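Local coordinates for structural protein (unclassified Rudivirus, PDB 6WQ0) that self-assembles into the helical, filamentous nucleocapsid of a rod-shaped archaeal virus, wrapping around the viral DNA and keeping it in the A-form, at residues S54-V59 with I75-G80; L81-A86 with N98-L103. All coordinates share one frame; numbering follows the deposited sequence.

Contact 1 of 2, residues S54-V59 with I75-G80. With nucleotides of chain B.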
loop_
_atom_site.group_PDB
_atom_site.type_symbol
_atom_site.label_atom_id
_atom_site.label_comp_id
_atom_site.label_asym_id
_atom_site.label_seq_id
_atom_site.Cartn_x
_atom_site.Cartn_y
_atom_site.Cartn_z
ATOM N N SER C 54 -2.541 -28.270 77.079
ATOM C CA SER C 54 -2.540 -29.360 78.046
ATOM C C SER C 54 -3.040 -28.899 79.409
ATOM O O SER C 54 -3.739 -29.643 80.105
ATOM C CB SER C 54 -1.141 -29.958 78.151
ATOM O OG SER C 54 -0.222 -29.016 78.663
ATOM N N VAL C 55 -2.694 -27.674 79.805
ATOM C CA VAL C 55 -3.217 -27.121 81.049
ATOM C C VAL C 55 -4.728 -26.979 80.967
ATOM O O VAL C 55 -5.445 -27.263 81.932
ATOM C CB VAL C 55 -2.541 -25.774 81.369
ATOM C CG1 VAL C 55 -3.353 -24.988 82.383
ATOM C CG2 VAL C 55 -1.141 -25.996 81.880
ATOM N N ASN C 56 -5.239 -26.541 79.817
ATOM C CA ASN C 56 -6.684 -26.449 79.635
ATOM C C ASN C 56 -7.353 -27.795 79.874
ATOM O O ASN C 56 -8.318 -27.897 80.640
ATOM C CB ASN C 56 -7.003 -25.937 78.233
ATOM C CG ASN C 56 -7.039 -24.432 78.156
ATOM O OD1 ASN C 56 -7.452 -23.763 79.095
ATOM N ND2 ASN C 56 -6.615 -23.891 77.026
ATOM N N GLU C 57 -6.836 -28.847 79.237
ATOM C CA GLU C 57 -7.456 -30.166 79.362
ATOM C C GLU C 57 -7.375 -30.703 80.791
ATOM O O GLU C 57 -8.361 -31.239 81.320
ATOM C CB GLU C 57 -6.806 -31.129 78.377
ATOM C CG GLU C 57 -6.949 -30.672 76.941
ATOM C CD GLU C 57 -5.927 -31.288 76.013
ATOM O OE1 GLU C 57 -5.096 -32.090 76.486
ATOM O OE2 GLU C 57 -5.951 -30.962 74.808
ATOM N N GLN C 58 -6.220 -30.551 81.441
ATOM C CA GLN C 58 -6.072 -31.049 82.806
ATOM C C GLN C 58 -6.954 -30.287 83.789
ATOM O O GLN C 58 -7.575 -30.891 84.672
ATOM C CB GLN C 58 -4.613 -30.965 83.233
ATOM C CG GLN C 58 -3.716 -31.927 82.515
ATOM C CD GLN C 58 -2.400 -32.097 83.214
ATOM O OE1 GLN C 58 -1.741 -31.120 83.561
ATOM N NE2 GLN C 58 -2.010 -33.342 83.444
ATOM N N VAL C 59 -7.012 -28.960 83.669
ATOM C CA VAL C 59 -7.841 -28.180 84.577
ATOM C C VAL C 59 -9.314 -28.483 84.349
ATOM O O VAL C 59 -10.097 -28.500 85.300
ATOM C CB VAL C 59 -7.535 -26.677 84.434
ATOM C CG1 VAL C 59 -8.515 -25.852 85.242
ATOM C CG2 VAL C 59 -6.121 -26.382 84.885
ATOM N N ILE C 75 -13.037 -18.736 85.599
ATOM C CA ILE C 75 -12.209 -18.248 86.700
ATOM C C ILE C 75 -11.001 -19.150 86.873
ATOM O O ILE C 75 -9.858 -18.754 86.620
ATOM C CB ILE C 75 -13.031 -18.181 87.999
ATOM C CG1 ILE C 75 -14.218 -17.233 87.853
ATOM C CG2 ILE C 75 -12.166 -17.775 89.178
ATOM C CD1 ILE C 75 -15.158 -17.286 89.024
ATOM N N TYR C 76 -11.254 -20.416 87.191
ATOM C CA TYR C 76 -10.156 -21.327 87.457
ATOM C C TYR C 76 -9.325 -21.569 86.212
ATOM O O TYR C 76 -8.092 -21.560 86.294
ATOM C CB TYR C 76 -10.702 -22.617 88.050
ATOM C CG TYR C 76 -11.572 -22.338 89.245
ATOM C CD1 TYR C 76 -11.011 -22.043 90.477
ATOM C CD2 TYR C 76 -12.951 -22.329 89.138
ATOM C CE1 TYR C 76 -11.794 -21.769 91.567
ATOM C CE2 TYR C 76 -13.743 -22.055 90.224
ATOM C CZ TYR C 76 -13.160 -21.774 91.435
ATOM O OH TYR C 76 -13.952 -21.504 92.521
ATOM N N GLN C 77 -9.967 -21.687 85.048
ATOM C CA GLN C 77 -9.197 -21.779 83.816
ATOM C C GLN C 77 -8.221 -20.622 83.719
ATOM O O GLN C 77 -7.010 -20.835 83.572
ATOM C CB GLN C 77 -10.126 -21.807 82.606
ATOM C CG GLN C 77 -10.809 -23.140 82.379
ATOM C CD GLN C 77 -9.875 -24.200 81.842
ATOM O OE1 GLN C 77 -8.737 -23.919 81.490
ATOM N NE2 GLN C 77 -10.355 -25.426 81.774
ATOM N N GLY C 78 -8.718 -19.397 83.895
ATOM C CA GLY C 78 -7.836 -18.250 83.864
ATOM C C GLY C 78 -6.706 -18.391 84.856
ATOM O O GLY C 78 -5.533 -18.288 84.485
ATOM N N TYR C 79 -7.036 -18.719 86.107
ATOM C CA TYR C 79 -5.996 -18.901 87.109
ATOM C C TYR C 79 -4.968 -19.903 86.619
ATOM O O TYR C 79 -3.767 -19.608 86.578
ATOM C CB TYR C 79 -6.603 -19.353 88.436
ATOM C CG TYR C 79 -5.577 -19.743 89.471
ATOM C CD1 TYR C 79 -4.933 -18.781 90.233
ATOM C CD2 TYR C 79 -5.250 -21.074 89.691
ATOM C CE1 TYR C 79 -3.998 -19.133 91.172
ATOM C CE2 TYR C 79 -4.315 -21.430 90.628
ATOM C CZ TYR C 79 -3.695 -20.458 91.368
ATOM O OH TYR C 79 -2.761 -20.821 92.304
ATOM N N GLY C 80 -5.438 -21.065 86.158
ATOM C CA GLY C 80 -4.516 -22.070 85.670
ATOM C C GLY C 80 -3.580 -21.510 84.624
ATOM O O GLY C 80 -2.358 -21.596 84.765
ATOM P P DT B 159 -11.709 -24.442 74.169
ATOM O OP1 DT B 159 -11.562 -25.904 74.232
ATOM O OP2 DT B 159 -13.021 -23.842 73.880
ATOM O "O5'" DT B 159 -11.167 -23.807 75.526
ATOM C "C5'" DT B 159 -10.973 -24.616 76.665
ATOM C "C4'" DT B 159 -11.231 -23.823 77.927
ATOM O "O4'" DT B 159 -10.996 -22.432 77.669
ATOM C "C3'" DT B 159 -12.657 -23.906 78.451
ATOM O "O3'" DT B 159 -12.692 -24.716 79.617
ATOM C "C2'" DT B 159 -13.051 -22.449 78.756
ATOM C "C1'" DT B 159 -11.757 -21.679 78.570
ATOM N N1 DT B 159 -11.958 -20.313 77.999
ATOM C C2 DT B 159 -11.818 -19.215 78.808
ATOM O O2 DT B 159 -11.527 -19.284 79.985
ATOM N N3 DT B 159 -12.024 -18.021 78.188
ATOM C C4 DT B 159 -12.348 -17.815 76.871
ATOM O O4 DT B 159 -12.518 -16.696 76.412
ATOM C C5 DT B 159 -12.489 -19.010 76.077
ATOM C C7 DT B 159 -12.848 -18.916 74.627
ATOM C C6 DT B 159 -12.287 -20.185 76.672
#

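Contact 2 of 2, residues L81-A86 with N98-L103. With nucleotides of chain A; nucleotides of chain B.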
loop_
_atom_site.group_PDB
_atom_site.type_symbol
_atom_site.label_atom_id
_atom_site.label_comp_id
_atom_site.label_asym_id
_atom_site.label_seq_id
_atom_site.Cartn_x
_atom_site.Cartn_y
_atom_site.Cartn_z
ATOM N N LEU C 81 -4.138 -20.854 83.605
ATOM C CA LEU C 81 -3.287 -20.337 82.546
ATOM C C LEU C 81 -2.306 -19.325 83.103
ATOM O O LEU C 81 -1.110 -19.394 82.804
ATOM C CB LEU C 81 -4.135 -19.724 81.437
ATOM C CG LEU C 81 -5.069 -20.675 80.690
ATOM C CD1 LEU C 81 -5.912 -19.902 79.705
ATOM C CD2 LEU C 81 -4.285 -21.757 79.989
ATOM N N LYS C 82 -2.785 -18.446 83.985
ATOM C CA LYS C 82 -1.906 -17.494 84.646
ATOM C C LYS C 82 -0.722 -18.207 85.279
ATOM O O LYS C 82 0.435 -17.864 85.006
ATOM C CB LYS C 82 -2.699 -16.709 85.689
ATOM C CG LYS C 82 -2.047 -15.445 86.172
ATOM C CD LYS C 82 -2.105 -14.354 85.148
ATOM C CE LYS C 82 -1.603 -13.043 85.704
ATOM N NZ LYS C 82 -2.520 -12.553 86.752
ATOM N N VAL C 83 -0.986 -19.252 86.065
ATOM C CA VAL C 83 0.101 -19.977 86.715
ATOM C C VAL C 83 1.067 -20.520 85.676
ATOM O O VAL C 83 2.286 -20.353 85.798
ATOM C CB VAL C 83 -0.459 -21.097 87.607
ATOM C CG1 VAL C 83 0.664 -21.970 88.107
ATOM C CG2 VAL C 83 -1.227 -20.512 88.767
ATOM N N ALA C 84 0.538 -21.140 84.617
ATOM C CA ALA C 84 1.410 -21.681 83.586
ATOM C C ALA C 84 2.281 -20.592 82.989
ATOM O O ALA C 84 3.477 -20.809 82.762
ATOM C CB ALA C 84 0.580 -22.368 82.505
ATOM N N ARG C 85 1.715 -19.400 82.790
ATOM C CA ARG C 85 2.499 -18.276 82.300
ATOM C C ARG C 85 3.745 -18.085 83.150
ATOM O O ARG C 85 4.867 -18.083 82.632
ATOM C CB ARG C 85 1.636 -17.016 82.292
ATOM C CG ARG C 85 2.290 -15.809 81.672
ATOM C CD ARG C 85 1.351 -14.635 81.666
ATOM N NE ARG C 85 2.019 -13.382 81.341
ATOM C CZ ARG C 85 2.114 -12.352 82.172
ATOM N NH1 ARG C 85 1.581 -12.425 83.379
ATOM N NH2 ARG C 85 2.740 -11.249 81.795
ATOM N N ALA C 86 3.568 -18.007 84.471
ATOM C CA ALA C 86 4.710 -17.835 85.358
ATOM C C ALA C 86 5.732 -18.941 85.148
ATOM O O ALA C 86 6.927 -18.668 84.985
ATOM C CB ALA C 86 4.246 -17.797 86.810
ATOM N N ASN C 98 6.564 -17.411 95.105
ATOM C CA ASN C 98 6.064 -16.064 95.366
ATOM C C ASN C 98 4.930 -15.704 94.417
ATOM O O ASN C 98 3.891 -15.180 94.840
ATOM C CB ASN C 98 7.198 -15.048 95.241
ATOM C CG ASN C 98 8.245 -15.207 96.317
ATOM O OD1 ASN C 98 8.046 -15.927 97.290
ATOM N ND2 ASN C 98 9.372 -14.533 96.144
ATOM N N MET C 99 5.109 -15.977 93.125
ATOM C CA MET C 99 4.067 -15.621 92.169
ATOM C C MET C 99 2.807 -16.452 92.354
ATOM O O MET C 99 1.706 -15.934 92.158
ATOM C CB MET C 99 4.573 -15.741 90.736
ATOM C CG MET C 99 5.408 -14.559 90.305
ATOM S SD MET C 99 5.446 -14.363 88.525
ATOM C CE MET C 99 3.798 -13.721 88.257
ATOM N N VAL C 100 2.930 -17.718 92.748
ATOM C CA VAL C 100 1.738 -18.528 92.977
ATOM C C VAL C 100 0.963 -18.014 94.185
ATOM O O VAL C 100 -0.270 -17.918 94.151
ATOM C CB VAL C 100 2.121 -20.012 93.125
ATOM C CG1 VAL C 100 1.005 -20.795 93.778
ATOM C CG2 VAL C 100 2.445 -20.598 91.770
ATOM N N ALA C 101 1.666 -17.664 95.264
ATOM C CA ALA C 101 0.987 -17.085 96.420
ATOM C C ALA C 101 0.297 -15.773 96.060
ATOM O O ALA C 101 -0.850 -15.530 96.461
ATOM C CB ALA C 101 1.980 -16.875 97.561
ATOM N N GLY C 102 0.979 -14.916 95.297
ATOM C CA GLY C 102 0.375 -13.655 94.897
ATOM C C GLY C 102 -0.831 -13.828 93.994
ATOM O O GLY C 102 -1.806 -13.084 94.099
ATOM N N LEU C 103 -0.788 -14.820 93.105
ATOM C CA LEU C 103 -1.922 -15.083 92.227
ATOM C C LEU C 103 -3.115 -15.618 93.004
ATOM O O LEU C 103 -4.263 -15.258 92.714
ATOM C CB LEU C 103 -1.514 -16.065 91.138
ATOM C CG LEU C 103 -0.624 -15.485 90.048
ATOM C CD1 LEU C 103 -0.277 -16.550 89.033
ATOM C CD2 LEU C 103 -1.313 -14.309 89.398
ATOM P P DA A 145 -2.815 -13.649 81.563
ATOM O OP1 DA A 145 -1.576 -13.406 82.305
ATOM O OP2 DA A 145 -3.464 -12.541 80.850
ATOM O "O5'" DA A 145 -2.553 -14.792 80.490
ATOM C "C5'" DA A 145 -1.910 -15.986 80.862
ATOM C "C4'" DA A 145 -2.059 -17.030 79.776
ATOM O "O4'" DA A 145 -3.452 -17.163 79.437
ATOM C "C3'" DA A 145 -1.407 -16.690 78.457
ATOM O "O3'" DA A 145 -0.033 -16.996 78.484
ATOM C "C2'" DA A 145 -2.158 -17.608 77.511
ATOM C "C1'" DA A 145 -3.568 -17.549 78.081
ATOM N N9 DA A 145 -4.444 -16.611 77.384
ATOM C C8 DA A 145 -4.946 -15.432 77.851
ATOM N N7 DA A 145 -5.706 -14.806 76.992
ATOM C C5 DA A 145 -5.705 -15.636 75.888
ATOM C C6 DA A 145 -6.325 -15.545 74.634
ATOM N N6 DA A 145 -7.106 -14.528 74.274
ATOM N N1 DA A 145 -6.119 -16.552 73.762
ATOM C C2 DA A 145 -5.339 -17.567 74.129
ATOM N N3 DA A 145 -4.708 -17.758 75.273
ATOM C C4 DA A 145 -4.937 -16.750 76.118
ATOM P P DA B 150 0.740 -8.521 84.590
ATOM O OP1 DA B 150 -0.278 -9.189 85.411
ATOM O OP2 DA B 150 1.228 -9.167 83.365
ATOM O "O5'" DA B 150 0.201 -7.078 84.182
ATOM C "C5'" DA B 150 -0.401 -6.242 85.155
ATOM C "C4'" DA B 150 -0.439 -4.801 84.687
ATOM O "O4'" DA B 150 0.889 -4.358 84.348
ATOM C "C3'" DA B 150 -1.202 -4.544 83.413
ATOM O "O3'" DA B 150 -2.578 -4.542 83.641
ATOM C "C2'" DA B 150 -0.693 -3.156 83.078
ATOM C "C1'" DA B 150 0.786 -3.313 83.398
ATOM N N9 DA B 150 1.571 -3.648 82.227
ATOM C C8 DA B 150 1.975 -4.882 81.817
ATOM N N7 DA B 150 2.657 -4.866 80.701
ATOM C C5 DA B 150 2.705 -3.527 80.369
ATOM C C6 DA B 150 3.290 -2.836 79.301
ATOM N N6 DA B 150 3.974 -3.435 78.327
ATOM N N1 DA B 150 3.140 -1.498 79.265
ATOM C C2 DA B 150 2.469 -0.901 80.245
ATOM N N3 DA B 150 1.874 -1.443 81.291
ATOM C C4 DA B 150 2.035 -2.770 81.295
#

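Contact 1 of 2, residues S54-V59 with I75-G80
Gln77 starts with CG anti to its carbonyl carbon and then bends at chi2 (-73°). The bend carries the carboxamide back across the gap to helix 50-64. There NE2 points almost straight at the backbone carbonyl of Asn56. The hydrogen bond from Gln77 NE2 to Asn56 O is long and weak at 3.4 Å, although its N-H...O angle is 177°. An N-H of one helix thus reaches a main-chain carbonyl of the other. The side chain of Asn56 crosses that of Gln77 at about a right angle, with the two amide planes turned against each other.

Val55 and Val59 lie one helical turn apart, and both start toward helix 71-89. In each, CG1 is anti to the backbone N and makes the approach. Val59 CG1 slides alongside the Gln77 amide and comes within 3.9 Å of Gln77 NE2. Val55 CG1 rests on the backbone of Gly80, 4.1 Å from Gly80 C. Gly80 has no side chain, so Val55 meets bare main chain there.

On the side away from Val59 the Gln77 amide faces DNA. Gln77 NE2 lies 3.3 Å from O3' of DT159 of chain B, and Gln77 CB and CG run beside the same nucleotide. The residue thus sits between the helix pair and the DNA backbone, consistent with a coat protein that wraps DNA.

The axes of the two short segments approach to 9.8 Å at 139°, an oblique antiparallel pair. Helix 115-126 closes the apolar side, with Ile125 on Val55 and Leu118 on Tyr76. Helix 94-111 packs against Tyr79 on helix 71-89.

Contact 2 of 2, residues L81-A86 with N98-L103
Segments 81-86 and 98-103 run nearly antiparallel, at 159°, with their axes 10.1 Å apart. They belong to a helical hairpin of the all-helical coat protein, formed by consecutive helices 71-89 and 94-111.

Leu103 makes the broadest contact, against Lys82 and Val83. Its CG is anti to the carbonyl carbon (chi1 -74°), and its two methyls straddle the bend in Lys82. Leu103 CD1 and CD2 each lie 3.5 Å from Lys82 CG, and CD1 also meets Val83 CG2. Beyond it, Val83 CG1 meets Val100 CG2 at 4.3 Å. One turn along, Met99 bends at chi3 and lays SD against Ala86 CB, 4.0 Å away.

Lys82 leaves the helix with CG anti to the backbone N, then turns at chi2 and chi4. Its aliphatic chain thus lies between Leu103 and the phosphate of DA145 of chain A. NZ has a weak hydrogen bond to Tyr106 OH of a neighbouring subunit.

Arg85 serves the DNA instead of the facing helix. Its chain is extended from CG to NE, past the DA145 phosphate. The positive charge probably helps offset the phosphates crowded here, in keeping with DNA coordination by basic residues. At the tip, Arg85 NH1 and NH2 both make weak, bent hydrogen bonds to OP2 of DA150 of chain B, the shorter being 3.0 Å from NH2.

How the contacts relate
Both contacts are buried and share helix 71-89. Contact 1 sets its first half against helix 50-64, and contact 2 sets its second half against helix 94-111. Their centres lie 12 Å apart. Tyr79 ties them together: it lies on segment 75-80 but packs on Val100 and Leu103 of contact 2. Val55 likewise touches Ala84. Contact 1 sets Val55 on a glycine backbone and Val59 beside an amide, and adds one weak bond across the helices. Contact 2 has no hydrogen bond between its segments and relies on apolar side chains and the aliphatic part of Lys82. Both reach DNA, through a neutral amide in contact 1 and through basic side chains in contact 2.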